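Local structure of putative thioesterase (Syntrophus aciditrophicus SB, 3HDU) at residues Y110-L115 with Q143-A148. The protein probably hydrolyses thioesters, as a member of the hotdog-fold thioesterase superfamily, although its substrate is not established. Residues are numbered along the deposited sequence; the frame is centred on the assembly and turned at random.
Sequences YLRPGL and QDELIA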
loop_
_atom_site.group_PDB
_atom_site.type_symbol
_atom_site.label_atom_id
_atom_site.label_comp_id
_atom_site.label_asym_id
_atom_site.label_seq_id
_atom_site.Cartn_x
_atom_site.Cartn_y
_atom_site.Cartn_z
ATOM N N TYR A 110 -9.766 -4.466 9.163
ATOM C CA TYR A 110 -10.889 -4.919 9.997
ATOM C C TYR A 110 -12.239 -4.536 9.385
ATOM O O TYR A 110 -12.492 -3.352 9.139
ATOM C CB TYR A 110 -10.791 -4.269 11.383
ATOM C CG TYR A 110 -9.512 -4.540 12.168
ATOM C CD1 TYR A 110 -8.300 -3.912 11.828
ATOM C CD2 TYR A 110 -9.520 -5.376 13.298
ATOM C CE1 TYR A 110 -7.126 -4.140 12.564
ATOM C CE2 TYR A 110 -8.358 -5.601 14.046
ATOM C CZ TYR A 110 -7.162 -4.982 13.671
ATOM O OH TYR A 110 -6.006 -5.190 14.384
ATOM N N LEU A 111 -13.097 -5.533 9.157
ATOM C CA LEU A 111 -14.455 -5.329 8.605
ATOM C C LEU A 111 -15.479 -4.954 9.670
ATOM O O LEU A 111 -16.454 -4.256 9.375
ATOM C CB LEU A 111 -14.940 -6.575 7.861
ATOM C CG LEU A 111 -14.230 -6.877 6.546
ATOM C CD1 LEU A 111 -14.697 -8.219 5.997
ATOM C CD2 LEU A 111 -14.486 -5.761 5.531
ATOM N N ARG A 112 -15.294 -5.478 10.879
ATOM C CA ARG A 112 -16.151 -5.168 12.026
ATOM C C ARG A 112 -15.366 -5.510 13.306
ATOM O O ARG A 112 -14.358 -6.228 13.220
ATOM C CB ARG A 112 -17.474 -5.956 11.936
ATOM C CG ARG A 112 -17.432 -7.414 12.425
ATOM C CD ARG A 112 -18.663 -8.188 11.985
ATOM N NE ARG A 112 -18.599 -8.589 10.575
ATOM C CZ ARG A 112 -19.564 -9.235 9.906
ATOM N NH1 ARG A 112 -20.728 -9.562 10.489
ATOM N NH2 ARG A 112 -19.369 -9.554 8.621
ATOM N N PRO A 113 -15.814 -5.013 14.486
ATOM C CA PRO A 113 -15.108 -5.351 15.736
ATOM C C PRO A 113 -15.474 -6.785 16.151
ATOM O O PRO A 113 -16.668 -7.142 16.142
ATOM C CB PRO A 113 -15.608 -4.299 16.732
ATOM C CG PRO A 113 -16.920 -3.839 16.189
ATOM C CD PRO A 113 -16.992 -4.157 14.731
ATOM N N GLY A 114 -14.450 -7.580 16.484
ATOM C CA GLY A 114 -14.591 -9.010 16.808
ATOM C C GLY A 114 -15.707 -9.382 17.756
ATOM O O GLY A 114 -16.592 -10.160 17.389
ATOM N N LEU A 115 -15.644 -8.811 18.963
ATOM C CA LEU A 115 -16.621 -8.980 20.067
ATOM C C LEU A 115 -17.251 -10.383 20.266
ATOM O O LEU A 115 -18.423 -10.493 20.645
ATOM C CB LEU A 115 -17.707 -7.899 19.952
ATOM N N GLN A 143 -19.679 -17.559 14.354
ATOM C CA GLN A 143 -20.733 -17.616 13.330
ATOM C C GLN A 143 -20.255 -17.670 11.858
ATOM O O GLN A 143 -21.069 -17.495 10.945
ATOM C CB GLN A 143 -21.657 -16.401 13.554
ATOM C CG GLN A 143 -22.302 -16.366 14.972
ATOM C CD GLN A 143 -22.746 -14.984 15.447
ATOM O OE1 GLN A 143 -22.520 -13.960 14.792
ATOM N NE2 GLN A 143 -23.370 -14.955 16.621
ATOM N N ASP A 144 -18.956 -17.918 11.639
ATOM C CA ASP A 144 -18.338 -18.008 10.301
ATOM C C ASP A 144 -18.448 -16.684 9.493
ATOM O O ASP A 144 -18.581 -16.704 8.270
ATOM C CB ASP A 144 -18.935 -19.216 9.533
ATOM C CG ASP A 144 -18.036 -19.722 8.402
ATOM O OD1 ASP A 144 -16.832 -19.967 8.640
ATOM O OD2 ASP A 144 -18.552 -19.911 7.278
ATOM N N GLU A 145 -18.397 -15.545 10.193
ATOM C CA GLU A 145 -18.469 -14.207 9.577
ATOM C C GLU A 145 -17.068 -13.624 9.497
ATOM O O GLU A 145 -16.370 -13.630 10.497
ATOM C CB GLU A 145 -19.331 -13.269 10.413
ATOM C CG GLU A 145 -20.792 -13.665 10.500
ATOM C CD GLU A 145 -21.606 -12.673 11.310
ATOM O OE1 GLU A 145 -21.223 -12.380 12.462
ATOM O OE2 GLU A 145 -22.640 -12.198 10.802
ATOM N N LEU A 146 -16.681 -13.101 8.330
ATOM C CA LEU A 146 -15.354 -12.499 8.126
ATOM C C LEU A 146 -15.252 -11.175 8.885
ATOM O O LEU A 146 -15.944 -10.227 8.542
ATOM C CB LEU A 146 -15.074 -12.266 6.630
ATOM C CG LEU A 146 -13.675 -11.756 6.244
ATOM C CD1 LEU A 146 -12.628 -12.836 6.496
ATOM C CD2 LEU A 146 -13.651 -11.320 4.797
ATOM N N ILE A 147 -14.405 -11.126 9.916
ATOM C CA ILE A 147 -14.209 -9.899 10.733
ATOM C C ILE A 147 -12.909 -9.142 10.421
ATOM O O ILE A 147 -12.851 -7.930 10.635
ATOM C CB ILE A 147 -14.405 -10.153 12.264
ATOM C CG1 ILE A 147 -13.307 -11.024 12.858
ATOM C CG2 ILE A 147 -15.802 -10.762 12.527
ATOM C CD1 ILE A 147 -13.584 -11.430 14.299
ATOM N N ALA A 148 -11.886 -9.843 9.922
ATOM C CA ALA A 148 -10.619 -9.207 9.527
ATOM C C ALA A 148 -9.830 -10.032 8.504
ATOM O O ALA A 148 -9.981 -11.252 8.441
ATOM C CB ALA A 148 -9.755 -8.919 10.753
#
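Where strand 101-110 of the hotdog sheet ends beside the start of its antiparallel neighbour 146-156, Tyr-110 and Ala-148 form the last bridge, a non-hydrogen-bonded pair with their CA atoms 4.3 Å apart. Both side chains lie on the face that packs against helix 58-85, the long helix wrapped by the sheet in this fold, where Tyr-110 OH bonds to Gly-63 O. Beyond the bridge, Ile-147 O receives Leu-111 N at 2.8 Å, the donor standing above the carbonyl plane, and a weak bond from Arg-112 N at 3.5 Å. A classic beta bulge sets Ile-147 and Ala-148 together opposite Leu-139 of the neighbouring strand. Leu-111 CD1 meets Leu-146 CD2 at 3.5 Å, while Met-104 and Ile-155 of a second subunit pack on this leucine pair. Arg-112, bent at chi3 (78°), lays its CG 3.7 Å from Ile-147 CG2 and brings NH1 to 3.3 Å from Glu-145 OE2 in a salt bridge; Glu-145 CB sits over one guanidinium face. An alanine in place of Arg-112 would probably leave Glu-145 without this cationic mate and uncover Ile-147 CG2. Ile-147 CD1 reaches Gly-114 CA at 3.6 Å, in the loop that leads to strand 118-128.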